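Local coordinates for endo-beta-1,4-glucanase (PDB 5H4U), which hydrolyses internal beta-1,4-glucosidic linkages in carboxymethylcellulose, lichenan and barley beta-glucan, releasing mainly short cello-oligosaccharides from carboxymethylcellulose, at residues 27-32 and 147-152; 47-52 and 69-74; 73-78 and 180-185; 77-82 and 139-144; 87-92 and 124-129. All coordinates share one frame; numbering follows the deposited sequence.

Interaction 1 (27-32 and 147-152)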
# COMPACT_ATOMS: atom_id res chain seq x y z
N TYR A 27 2.78 -6.48 -0.79
CA TYR A 27 2.03 -6.78 -2.00
C TYR A 27 1.99 -5.57 -2.90
O TYR A 27 2.12 -4.44 -2.44
CB TYR A 27 0.60 -7.23 -1.66
CG TYR A 27 -0.45 -6.14 -1.61
CD1 TYR A 27 -0.58 -5.32 -0.50
CD2 TYR A 27 -1.35 -5.96 -2.67
CE1 TYR A 27 -1.56 -4.33 -0.44
CE2 TYR A 27 -2.32 -4.97 -2.63
CZ TYR A 27 -2.42 -4.16 -1.51
OH TYR A 27 -3.39 -3.18 -1.48
N TRP A 28 1.82 -5.83 -4.19
CA TRP A 28 1.64 -4.76 -5.17
C TRP A 28 0.96 -5.40 -6.38
O TRP A 28 1.63 -5.94 -7.27
CB TRP A 28 2.93 -4.09 -5.56
CG TRP A 28 2.72 -2.87 -6.36
CD1 TRP A 28 2.45 -2.79 -7.70
CD2 TRP A 28 2.78 -1.53 -5.88
NE1 TRP A 28 2.33 -1.47 -8.08
CE2 TRP A 28 2.53 -0.68 -6.98
CE3 TRP A 28 3.03 -0.97 -4.62
CZ2 TRP A 28 2.51 0.71 -6.86
CZ3 TRP A 28 3.00 0.41 -4.50
CH2 TRP A 28 2.75 1.23 -5.62
N ASP A 29 -0.36 -5.34 -6.39
CA ASP A 29 -1.14 -5.90 -7.46
C ASP A 29 -1.56 -4.84 -8.47
O ASP A 29 -2.27 -5.16 -9.42
CB ASP A 29 -2.37 -6.62 -6.90
CG ASP A 29 -3.32 -5.70 -6.16
OD1 ASP A 29 -3.09 -4.46 -6.15
OD2 ASP A 29 -4.29 -6.23 -5.56
N CYS A 30 -1.16 -3.58 -8.27
CA CYS A 30 -1.42 -2.49 -9.20
C CYS A 30 -2.89 -2.06 -9.24
O CYS A 30 -3.22 -1.18 -10.04
CB CYS A 30 -0.99 -2.85 -10.63
SG CYS A 30 0.77 -3.13 -10.89
N CYS A 31 -3.78 -2.66 -8.45
CA CYS A 31 -5.20 -2.43 -8.65
C CYS A 31 -5.64 -1.10 -8.05
O CYS A 31 -5.02 -0.57 -7.12
CB CYS A 31 -6.03 -3.52 -8.00
SG CYS A 31 -5.63 -5.14 -8.53
N LYS A 32 -6.76 -0.60 -8.54
CA LYS A 32 -7.32 0.60 -7.93
C LYS A 32 -7.75 0.26 -6.51
O LYS A 32 -8.53 -0.67 -6.31
CB LYS A 32 -8.49 1.12 -8.75
CG LYS A 32 -9.32 2.17 -8.06
CD LYS A 32 -10.62 2.47 -8.80
CE LYS A 32 -11.59 3.28 -7.91
NZ LYS A 32 -11.78 4.72 -8.25
N GLY A 147 -0.54 -11.31 -5.14
CA GLY A 147 -1.54 -11.82 -4.24
C GLY A 147 -2.77 -12.32 -4.99
O GLY A 147 -2.70 -12.73 -6.15
N ILE A 148 -3.91 -12.23 -4.32
CA ILE A 148 -5.18 -12.69 -4.90
C ILE A 148 -5.43 -12.03 -6.25
O ILE A 148 -5.81 -12.71 -7.22
CB ILE A 148 -6.32 -12.44 -3.90
CG1 ILE A 148 -6.25 -13.47 -2.76
CG2 ILE A 148 -7.69 -12.50 -4.57
CD1 ILE A 148 -7.12 -13.12 -1.59
N PHE A 149 -5.21 -10.73 -6.36
CA PHE A 149 -5.47 -9.98 -7.58
C PHE A 149 -4.16 -9.63 -8.30
O PHE A 149 -3.07 -9.78 -7.76
CB PHE A 149 -6.26 -8.70 -7.28
CG PHE A 149 -7.51 -8.92 -6.46
CD1 PHE A 149 -8.71 -9.24 -7.08
CD2 PHE A 149 -7.49 -8.80 -5.09
CE1 PHE A 149 -9.87 -9.43 -6.33
CE2 PHE A 149 -8.63 -9.00 -4.34
CZ PHE A 149 -9.82 -9.32 -4.95
N ASN A 150 -4.30 -9.17 -9.55
CA ASN A 150 -3.16 -8.77 -10.38
C ASN A 150 -3.65 -7.86 -11.50
O ASN A 150 -4.11 -8.35 -12.53
CB ASN A 150 -2.43 -9.97 -10.95
CG ASN A 150 -1.26 -9.57 -11.88
OD1 ASN A 150 -0.78 -8.43 -11.86
ND2 ASN A 150 -0.79 -10.51 -12.68
N GLY A 151 -3.52 -6.55 -11.33
CA GLY A 151 -3.69 -5.71 -12.49
C GLY A 151 -2.38 -5.24 -13.09
O GLY A 151 -2.37 -4.35 -13.94
N CYS A 152 -1.28 -5.89 -12.69
CA CYS A 152 0.04 -5.45 -13.13
C CYS A 152 0.37 -5.93 -14.53
O CYS A 152 1.17 -5.29 -15.23
CB CYS A 152 1.11 -5.93 -12.14
SG CYS A 152 1.08 -5.11 -10.52
O HOH W 1 -3.93 -8.73 -4.62
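Cys30 and Cys152 each carry SG anti to the carbonyl carbon, beside the backbone N (chi1 -64° and -70°), and from these positions Cys30 SG and Cys152 SG join in a disulfide of 2.0 Å. In this family 45 double-psi beta-barrel the bond ties the loop leaving strand 19-27, just past Asp29, the inferred catalytic nucleophile, to the start of helix 152-156. The backbone reinforces the link: Gly151 N, at the N-cap position of the helix, donates to Asp29 O at 2.7 Å. Each loop also folds on itself through an Asx turn. Cys31 N reaches Asp29 OD1 at 3.0 Å from above the carboxylate plane, an internal bond that restrains the carboxylate, while Cys152 N donates to Asn150 OD1. The other oxygen, Asp29 OD2, lies 3.6 Å from Phe149 CB, the two side chains running side by side in the same direction. A water 2.7 Å from Asp29 OD2 also accepts from Phe149 N, carrying the contact on to the second backbone. Cys31, itself disulfide-bonded to Cys66, rests its sulfur on Phe149 CB. Within the cross-link, Cys152 SG also sits at the edge of the Trp28 indole, near its plane and 3.9 Å from Trp28 CD1.

Interaction 2 (47-52 and 69-74)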
# COMPACT_ATOMS: atom_id res chain seq x y z
N VAL A 47 -9.10 8.43 -2.32
CA VAL A 47 -7.70 8.29 -2.67
C VAL A 47 -7.54 8.41 -4.18
O VAL A 47 -8.28 7.80 -4.96
CB VAL A 47 -7.12 6.96 -2.16
CG1 VAL A 47 -5.63 6.85 -2.56
CG2 VAL A 47 -7.28 6.85 -0.68
N ARG A 48 -6.52 9.15 -4.59
CA ARG A 48 -6.25 9.42 -5.99
C ARG A 48 -5.88 8.15 -6.75
O ARG A 48 -5.07 7.34 -6.28
CB ARG A 48 -5.10 10.43 -6.07
CG ARG A 48 -4.70 10.90 -7.42
CD ARG A 48 -3.37 11.59 -7.32
NE ARG A 48 -2.83 11.83 -8.64
CZ ARG A 48 -1.66 11.40 -9.11
NH1 ARG A 48 -0.83 10.69 -8.34
NH2 ARG A 48 -1.32 11.70 -10.35
N THR A 49 -6.49 7.94 -7.91
CA THR A 49 -6.05 6.88 -8.80
C THR A 49 -5.57 7.46 -10.12
O THR A 49 -5.78 8.64 -10.44
CB THR A 49 -7.13 5.80 -9.03
OG1 THR A 49 -8.43 6.38 -9.08
CG2 THR A 49 -7.07 4.78 -7.91
N CYS A 50 -4.87 6.65 -10.88
CA CYS A 50 -4.17 7.15 -12.03
C CYS A 50 -4.51 6.33 -13.26
O CYS A 50 -5.08 5.23 -13.19
CB CYS A 50 -2.66 7.17 -11.79
SG CYS A 50 -2.10 8.47 -10.67
N LYS A 51 -4.08 6.87 -14.39
CA LYS A 51 -4.14 6.15 -15.64
C LYS A 51 -3.03 5.11 -15.64
O LYS A 51 -2.22 5.01 -14.72
CB LYS A 51 -3.97 7.13 -16.79
CG LYS A 51 -5.15 8.02 -17.01
CD LYS A 51 -5.59 7.93 -18.47
CE LYS A 51 -4.38 7.97 -19.43
NZ LYS A 51 -4.81 7.95 -20.87
N ALA A 52 -2.99 4.32 -16.71
CA ALA A 52 -2.01 3.25 -16.80
C ALA A 52 -0.59 3.72 -16.56
O ALA A 52 0.21 2.97 -16.00
CB ALA A 52 -2.09 2.60 -18.18
N GLY A 69 -11.39 -2.23 -16.32
CA GLY A 69 -11.38 -0.81 -16.62
C GLY A 69 -9.99 -0.29 -16.92
O GLY A 69 -9.14 -0.99 -17.45
N SER A 70 -9.74 0.95 -16.55
CA SER A 70 -8.50 1.59 -16.94
C SER A 70 -7.84 2.41 -15.82
O SER A 70 -6.97 3.23 -16.11
CB SER A 70 -8.77 2.46 -18.16
OG SER A 70 -9.75 3.43 -17.87
N SER A 71 -8.23 2.22 -14.57
CA SER A 71 -7.69 2.98 -13.44
C SER A 71 -6.74 2.13 -12.60
O SER A 71 -7.05 0.98 -12.28
CB SER A 71 -8.84 3.49 -12.58
OG SER A 71 -8.37 3.93 -11.34
N TYR A 72 -5.60 2.70 -12.21
CA TYR A 72 -4.56 1.96 -11.50
C TYR A 72 -4.08 2.74 -10.27
O TYR A 72 -4.46 3.89 -10.06
CB TYR A 72 -3.37 1.65 -12.41
CG TYR A 72 -3.77 0.76 -13.57
CD1 TYR A 72 -3.70 -0.62 -13.45
CD2 TYR A 72 -4.26 1.29 -14.74
CE1 TYR A 72 -4.08 -1.43 -14.48
CE2 TYR A 72 -4.65 0.49 -15.76
CZ TYR A 72 -4.55 -0.88 -15.63
OH TYR A 72 -4.94 -1.69 -16.66
N VAL A 73 -3.27 2.08 -9.45
CA VAL A 73 -2.61 2.77 -8.34
C VAL A 73 -1.51 3.68 -8.88
O VAL A 73 -0.84 3.36 -9.87
CB VAL A 73 -2.06 1.78 -7.30
CG1 VAL A 73 -1.09 0.82 -7.93
CG2 VAL A 73 -1.39 2.54 -6.13
N CYS A 74 -1.31 4.82 -8.21
CA CYS A 74 -0.39 5.83 -8.70
C CYS A 74 1.05 5.52 -8.30
O CYS A 74 1.32 5.01 -7.20
CB CYS A 74 -0.80 7.21 -8.18
SG CYS A 74 -2.45 7.85 -8.75
O HOH W 2 -10.63 5.32 -10.60
O HOH W 3 -5.47 3.99 -18.30
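Cys50 and Tyr72 exchange two backbone hydrogen bonds, Cys50 N to Tyr72 O at 2.9 Å and Tyr72 N to Cys50 O at 2.8 Å, forming a single antiparallel bridge of the hydrogen-bonded kind. Two waters extend the polar link: one donates to Thr49 OG1 and accepts from Ser71 OG, the other accepts from Ala52 N and donates to Ser70 O. Next to the bridge, Cys50 SG and Cys74 SG form a disulfide of 2.0 Å. The guanidinium of Arg48 lies over it, with both sulfurs against one face, displaced toward the rim; its side chain gets there with CG anti to the backbone N (chi1 -177°) and extends as far as NE, which donates to Thr57 OG1. An alanine at Arg48 would probably leave this side of the disulfide without its flat cover and the hydroxyl of Thr57 without that donor. Farther out, the Tyr72 ring packs by its CD2 against Ala52 CA at 3.6 Å, while its hydroxyl bonds Ser154 at helix 152-156. This isolated bridge, locked by a disulfide, lies within the long loop joining strands 19-27 and 80-82, a cysteine-rich excursion from the family 45 double-psi beta-barrel.

Interaction 3 (73-78 and 180-185)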
# COMPACT_ATOMS: atom_id res chain seq x y z
N VAL A 73 -3.27 2.08 -9.45
CA VAL A 73 -2.61 2.77 -8.34
C VAL A 73 -1.51 3.68 -8.88
O VAL A 73 -0.84 3.36 -9.87
CB VAL A 73 -2.06 1.78 -7.30
CG1 VAL A 73 -1.09 0.82 -7.93
CG2 VAL A 73 -1.39 2.54 -6.13
N CYS A 74 -1.31 4.82 -8.21
CA CYS A 74 -0.39 5.83 -8.70
C CYS A 74 1.05 5.52 -8.30
O CYS A 74 1.32 5.01 -7.20
CB CYS A 74 -0.80 7.21 -8.18
SG CYS A 74 -2.45 7.85 -8.75
N ASN A 75 2.00 5.86 -9.20
CA ASN A 75 3.42 5.67 -8.91
C ASN A 75 3.76 6.37 -7.61
O ASN A 75 4.63 5.93 -6.85
CB ASN A 75 4.26 6.24 -10.05
CG ASN A 75 4.14 5.44 -11.34
OD1 ASN A 75 4.00 4.23 -11.32
ND2 ASN A 75 4.19 6.13 -12.48
N ASP A 76 2.98 7.40 -7.30
CA ASP A 76 3.08 8.25 -6.14
C ASP A 76 2.84 7.50 -4.84
O ASP A 76 3.23 7.98 -3.77
CB ASP A 76 1.93 9.25 -6.29
CG ASP A 76 2.31 10.62 -5.97
OD1 ASP A 76 3.43 10.77 -5.46
OD2 ASP A 76 1.50 11.54 -6.23
N GLN A 77 2.23 6.33 -4.91
CA GLN A 77 1.84 5.62 -3.71
C GLN A 77 2.79 4.48 -3.36
O GLN A 77 2.38 3.47 -2.78
CB GLN A 77 0.38 5.20 -3.86
CG GLN A 77 -0.51 6.39 -3.46
CD GLN A 77 -1.95 6.30 -3.91
OE1 GLN A 77 -2.52 5.21 -4.00
NE2 GLN A 77 -2.55 7.45 -4.21
N GLN A 78 4.06 4.64 -3.67
CA GLN A 78 5.16 3.77 -3.32
C GLN A 78 5.71 4.11 -1.94
O GLN A 78 5.61 5.26 -1.50
CB GLN A 78 6.29 3.90 -4.31
CG GLN A 78 6.08 3.20 -5.59
CD GLN A 78 7.30 3.37 -6.43
OE1 GLN A 78 7.60 4.44 -6.92
NE2 GLN A 78 8.06 2.31 -6.54
N PRO A 180 8.99 -1.99 -13.78
CA PRO A 180 9.00 -0.73 -14.50
C PRO A 180 9.91 0.24 -13.78
O PRO A 180 10.01 0.21 -12.56
CB PRO A 180 7.53 -0.27 -14.42
CG PRO A 180 6.78 -1.53 -14.26
CD PRO A 180 7.63 -2.32 -13.32
N THR A 181 10.55 1.12 -14.55
CA THR A 181 11.44 2.09 -13.93
C THR A 181 10.71 2.91 -12.87
O THR A 181 11.25 3.16 -11.79
CB THR A 181 12.05 2.99 -15.00
OG1 THR A 181 11.03 3.36 -15.93
CG2 THR A 181 13.14 2.24 -15.73
N SER A 182 9.45 3.30 -13.17
CA SER A 182 8.62 4.14 -12.29
C SER A 182 8.38 3.54 -10.92
O SER A 182 7.93 4.27 -10.04
CB SER A 182 7.24 4.36 -12.91
OG SER A 182 7.23 5.43 -13.84
N LEU A 183 8.61 2.25 -10.73
CA LEU A 183 8.38 1.59 -9.44
C LEU A 183 9.68 1.17 -8.77
O LEU A 183 9.65 0.64 -7.65
CB LEU A 183 7.46 0.38 -9.60
CG LEU A 183 6.08 0.65 -10.18
CD1 LEU A 183 5.40 -0.65 -10.41
CD2 LEU A 183 5.23 1.53 -9.26
N ARG A 184 10.81 1.41 -9.43
CA ARG A 184 12.05 0.84 -8.95
C ARG A 184 12.47 1.44 -7.62
O ARG A 184 13.21 0.80 -6.86
CB ARG A 184 13.11 0.99 -10.03
CG ARG A 184 13.13 -0.20 -10.99
CD ARG A 184 13.80 0.20 -12.28
NE ARG A 184 13.32 -0.53 -13.45
CZ ARG A 184 14.01 -0.62 -14.59
NH1 ARG A 184 15.20 -0.03 -14.69
NH2 ARG A 184 13.52 -1.29 -15.61
N ALA A 185 12.11 2.70 -7.35
CA ALA A 185 12.38 3.23 -6.02
C ALA A 185 11.73 2.35 -4.97
O ALA A 185 12.41 1.83 -4.07
CB ALA A 185 11.90 4.68 -5.90
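Asn75 reaches from the loop before strand 80-82 to Ser182 and Leu183, just ahead of helix 184-191. Its CB lies 4.2 Å from Ser182 O. CG stands anti to the carbonyl carbon, beside the backbone N (chi1 -69°), and meets Ser182 CB at 3.6 Å. At the tip, Asn75 OD1 rests between carbons, 3.6 Å from Leu183 CD2 and close to Ser182 CB as well. Asn75 ND2 comes within 3.4 Å of Ser182 OG, but the angle is too poor for a hydrogen bond; this nitrogen donates instead to Asn55 OD1 and Asn53 O, so the amide is held from its own side of the interface. The Leu183 side chain crosses those of both Asn75 and Gln78 at about a right angle. Gln78 CG lies 4.1 Å from Leu183 CD2; beyond it the chain is extended and carries Gln78 CD to 3.7 Å from Leu183 CA, so the terminal amide lies beside the backbone of Ser182 and Leu183. Both partners are tightly turned backbones: Gln77 N bonds Cys74 O at 2.8 Å on one side, and Leu183 N bonds Pro180 O at 3.1 Å on the other. Trp156 of helix 152-156 touches Asn75, Ser182 and Leu183. The contact thus seats the turn that leads into helix 184-191 on the loop just before strand 80-82, a contact between two loop regions attached to the double-psi beta-barrel of the family 45 glucanases.

Interaction 4 (77-82 and 139-144)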
# COMPACT_ATOMS: atom_id res chain seq x y z
N GLN A 77 2.23 6.33 -4.91
CA GLN A 77 1.84 5.62 -3.71
C GLN A 77 2.79 4.48 -3.36
O GLN A 77 2.38 3.47 -2.78
CB GLN A 77 0.38 5.20 -3.86
CG GLN A 77 -0.51 6.39 -3.46
CD GLN A 77 -1.95 6.30 -3.91
OE1 GLN A 77 -2.52 5.21 -4.00
NE2 GLN A 77 -2.55 7.45 -4.21
N GLN A 78 4.06 4.64 -3.67
CA GLN A 78 5.16 3.77 -3.32
C GLN A 78 5.71 4.11 -1.94
O GLN A 78 5.61 5.26 -1.50
CB GLN A 78 6.29 3.90 -4.31
CG GLN A 78 6.08 3.20 -5.59
CD GLN A 78 7.30 3.37 -6.43
OE1 GLN A 78 7.60 4.44 -6.92
NE2 GLN A 78 8.06 2.31 -6.54
N PRO A 79 6.34 3.13 -1.29
CA PRO A 79 6.94 3.39 0.02
C PRO A 79 8.19 4.23 -0.12
O PRO A 79 8.90 4.17 -1.13
CB PRO A 79 7.27 1.99 0.55
CG PRO A 79 7.43 1.15 -0.67
CD PRO A 79 6.49 1.73 -1.71
N PHE A 80 8.46 5.01 0.92
CA PHE A 80 9.62 5.89 0.93
C PHE A 80 10.05 6.12 2.36
O PHE A 80 9.57 5.46 3.29
CB PHE A 80 9.30 7.19 0.20
CG PHE A 80 8.16 7.96 0.80
CD1 PHE A 80 6.85 7.66 0.47
CD2 PHE A 80 8.40 9.05 1.61
CE1 PHE A 80 5.80 8.38 0.98
CE2 PHE A 80 7.36 9.79 2.13
CZ PHE A 80 6.05 9.46 1.81
N THR A 81 10.97 7.05 2.53
CA THR A 81 11.50 7.44 3.82
C THR A 81 11.53 8.95 3.95
O THR A 81 11.70 9.67 2.96
CB THR A 81 12.93 6.99 3.99
OG1 THR A 81 13.71 7.63 2.98
CG2 THR A 81 13.04 5.50 3.85
N GLN A 82 11.41 9.42 5.18
CA GLN A 82 11.74 10.78 5.55
C GLN A 82 12.60 10.70 6.80
O GLN A 82 12.15 10.20 7.84
CB GLN A 82 10.47 11.62 5.78
CG GLN A 82 10.76 13.03 6.19
CD GLN A 82 9.77 14.03 5.63
OE1 GLN A 82 9.99 14.58 4.54
NE2 GLN A 82 8.69 14.30 6.38
N LEU A 139 1.48 -4.11 3.39
CA LEU A 139 2.23 -2.96 2.91
C LEU A 139 2.33 -2.97 1.39
O LEU A 139 2.66 -3.99 0.78
CB LEU A 139 3.64 -2.91 3.54
CG LEU A 139 3.82 -2.64 5.04
CD1 LEU A 139 2.91 -3.46 5.92
CD2 LEU A 139 5.25 -2.86 5.47
N MET A 140 2.12 -1.82 0.78
CA MET A 140 2.16 -1.71 -0.67
C MET A 140 3.61 -1.50 -1.11
O MET A 140 4.16 -0.41 -0.98
CB MET A 140 1.23 -0.59 -1.13
CG MET A 140 -0.20 -1.06 -1.25
SD MET A 140 -1.45 0.22 -1.55
CE MET A 140 -1.37 0.32 -3.33
N ILE A 141 4.24 -2.55 -1.62
CA ILE A 141 5.63 -2.51 -2.04
C ILE A 141 5.78 -3.07 -3.45
O ILE A 141 5.49 -4.24 -3.68
CB ILE A 141 6.52 -3.30 -1.06
CG1 ILE A 141 6.19 -2.86 0.37
CG2 ILE A 141 7.96 -3.01 -1.35
CD1 ILE A 141 6.68 -3.76 1.44
N PRO A 142 6.23 -2.28 -4.42
CA PRO A 142 6.40 -2.79 -5.78
C PRO A 142 7.37 -3.96 -5.81
O PRO A 142 8.50 -3.87 -5.33
CB PRO A 142 6.95 -1.59 -6.55
CG PRO A 142 6.54 -0.43 -5.76
CD PRO A 142 6.56 -0.85 -4.34
N GLY A 143 6.90 -5.09 -6.33
CA GLY A 143 7.71 -6.26 -6.40
C GLY A 143 7.49 -7.25 -5.28
O GLY A 143 8.11 -8.31 -5.30
N GLY A 144 6.68 -6.89 -4.28
CA GLY A 144 6.40 -7.80 -3.18
C GLY A 144 5.36 -8.87 -3.43
O GLY A 144 5.02 -9.58 -2.49
O HOH W 4 3.34 2.18 -0.27
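Pro79 and Pro142 reach toward each other tip to tip, with Pro79 CD 3.7 Å from Pro142 CD. The same Pro79 CD lies on the carbonyl of Met140, 3.2 Å from Met140 O, and Pro79 CG touches Ile141 CG2 at 4.2 Å. From the residue before, the chain of Gln78 crosses the second proline ring at about a right angle, its CG 3.7 Å from Pro142 CG. No direct hydrogen bond spans the two segments; instead a water sits between two backbone carbonyls, 3.0 Å from Gln77 O and 2.8 Å from Met140 O. The proline pair falls where two strands of the double-psi beta-barrel sheet meet loops: strand 80-82 begins just after Pro79, strand 135-140 ends just before Ile141, and strand 85-94 pairs with both. Beyond the strand end the chain reverses in a type II beta turn from Ile141 to Gly144, closed by Gly144 N to Ile141 O at 3.0 Å, with Gly143 supplying the positive phi of its third position. In the next shell, Trp189 of helix 184-191 touches both Pro79 and Ile141, and Trp28 packs on Pro142. Met140, whose backbone pairs with Phe89 of strand 85-94, has its methyl turned by chi3 of 86° to lie against the side chain of Val73, and Tyr27 of strand 19-27 touches the same methionine.

Interaction 5 (87-92 and 124-129)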
# COMPACT_ATOMS: atom_id res chain seq x y z
N TYR A 87 7.58 5.51 5.34
CA TYR A 87 6.29 6.06 4.96
C TYR A 87 5.73 5.23 3.81
O TYR A 87 6.48 4.73 2.98
CB TYR A 87 6.38 7.53 4.56
CG TYR A 87 6.55 8.41 5.75
CD1 TYR A 87 5.46 8.88 6.45
CD2 TYR A 87 7.83 8.75 6.22
CE1 TYR A 87 5.62 9.67 7.56
CE2 TYR A 87 8.00 9.54 7.34
CZ TYR A 87 6.88 10.00 8.00
OH TYR A 87 7.04 10.78 9.12
N GLY A 88 4.42 5.05 3.80
CA GLY A 88 3.86 4.31 2.69
C GLY A 88 2.36 4.21 2.79
O GLY A 88 1.70 4.91 3.57
N PHE A 89 1.83 3.33 1.97
CA PHE A 89 0.41 3.06 1.91
C PHE A 89 0.19 1.57 2.12
O PHE A 89 1.09 0.75 1.91
CB PHE A 89 -0.13 3.60 0.57
CG PHE A 89 0.17 5.06 0.37
CD1 PHE A 89 -0.74 6.03 0.77
CD2 PHE A 89 1.39 5.47 -0.15
CE1 PHE A 89 -0.46 7.38 0.62
CE2 PHE A 89 1.69 6.82 -0.29
CZ PHE A 89 0.77 7.78 0.09
N ALA A 90 -1.00 1.23 2.59
CA ALA A 90 -1.23 -0.16 2.96
C ALA A 90 -2.71 -0.51 2.84
O ALA A 90 -3.59 0.35 2.85
CB ALA A 90 -0.75 -0.44 4.38
N ALA A 91 -2.94 -1.80 2.69
CA ALA A 91 -4.24 -2.39 2.94
C ALA A 91 -4.30 -2.78 4.41
O ALA A 91 -3.29 -3.08 5.04
CB ALA A 91 -4.46 -3.62 2.07
N ALA A 92 -5.49 -2.71 4.98
CA ALA A 92 -5.60 -3.10 6.38
C ALA A 92 -6.90 -3.84 6.60
O ALA A 92 -7.89 -3.67 5.87
CB ALA A 92 -5.50 -1.91 7.33
N GLN A 124 -0.55 5.21 5.34
CA GLN A 124 -1.94 5.54 5.14
C GLN A 124 -2.65 4.36 4.50
O GLN A 124 -2.15 3.77 3.53
CB GLN A 124 -2.11 6.78 4.27
CG GLN A 124 -3.58 7.21 4.21
CD GLN A 124 -3.82 8.38 3.31
OE1 GLN A 124 -3.03 8.65 2.41
NE2 GLN A 124 -4.94 9.06 3.51
N VAL A 125 -3.80 4.01 5.06
CA VAL A 125 -4.57 2.88 4.58
C VAL A 125 -5.38 3.35 3.38
O VAL A 125 -6.12 4.35 3.46
CB VAL A 125 -5.48 2.34 5.70
CG1 VAL A 125 -6.45 1.28 5.16
CG2 VAL A 125 -4.64 1.82 6.86
N THR A 126 -5.20 2.68 2.24
CA THR A 126 -5.95 3.00 1.03
C THR A 126 -6.80 1.83 0.53
O THR A 126 -7.53 1.98 -0.46
CB THR A 126 -5.01 3.49 -0.07
OG1 THR A 126 -4.16 2.42 -0.50
CG2 THR A 126 -4.15 4.60 0.48
N ASN A 127 -6.76 0.69 1.21
CA ASN A 127 -7.40 -0.50 0.67
C ASN A 127 -7.76 -1.42 1.81
O ASN A 127 -7.13 -1.41 2.86
CB ASN A 127 -6.49 -1.24 -0.31
CG ASN A 127 -7.20 -2.34 -1.02
OD1 ASN A 127 -8.17 -2.10 -1.75
ND2 ASN A 127 -6.77 -3.57 -0.79
N THR A 128 -8.75 -2.26 1.57
CA THR A 128 -9.11 -3.30 2.52
C THR A 128 -8.65 -4.64 1.99
O THR A 128 -8.96 -4.99 0.85
CB THR A 128 -10.62 -3.33 2.78
OG1 THR A 128 -11.02 -2.11 3.41
CG2 THR A 128 -10.94 -4.50 3.69
N GLY A 129 -7.90 -5.37 2.82
CA GLY A 129 -7.39 -6.67 2.46
C GLY A 129 -8.41 -7.78 2.71
O GLY A 129 -9.62 -7.56 2.69
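Phe89 and Gln124 face each other on neighbouring parallel strands, 85-94 and 120-128, of the double-psi beta-barrel, the two short segments inclined by 43°. This end is the tightly packed one. Gln124 N donates to Gly88 O, Ala90 N to Gln124 O and Thr126 N to Ala90 O, each at 2.9 Å. With CG beside the backbone N (chi1 -56°), the Phe89 ring lies on the face that carries the Gln124 side chain: its CD1 lies 3.7 Å from Thr126 CG2, and Gln124 OE1, also hydrogen-bonded to Ser217 OG, comes to the ring edge in plane, 3.4 Å from Phe89 CE1. Phe89 also touches Leu213 and Lys216 of helix 211-217. An alanine at Phe89 would probably open a gap between Thr126 and this helix, and take from Gln124 OE1 the ring edge it rests on. A beta bulge between Ala90 and Ala91 then shifts the register by one residue, and the pairing loosens toward partly exposed Asn127, Thr128 and Gly129. Past it, on the other face, Ala92 CB meets Val125 CG2 at 3.9 Å. Ala92 N still donates to Asn127 O at 3.0 Å, but the bond from Gly129 N to Ala92 O is weak. Beside Asp138, the inferred proton donor, Ala91 CB lies 3.7 Å from Asn127 ND2, and Asn127 OD1 accepts from Ser34 N.

Interactions 4 and 5 are the most central, both buried and joined in one sheet, where Met140 N probably bonds Phe89 O. Interaction 5 is held by regular strand hydrogen bonds, interaction 4 by proline packing and a water. Interaction 1 is also buried but links loops through a disulfide near the inferred nucleophile; Tyr27 carries its chain into strand pairing with Leu139 and Ile141 of interaction 4. Interactions 2 and 3 lie farther out and are partly exposed: they share Val73 and Cys74, yet one relies on a disulfide and a bridge, the other on side-chain packing. Trp28 of interaction 1 touches Val73 and Leu183, bringing the loops together with the turn ahead of helix 184-191.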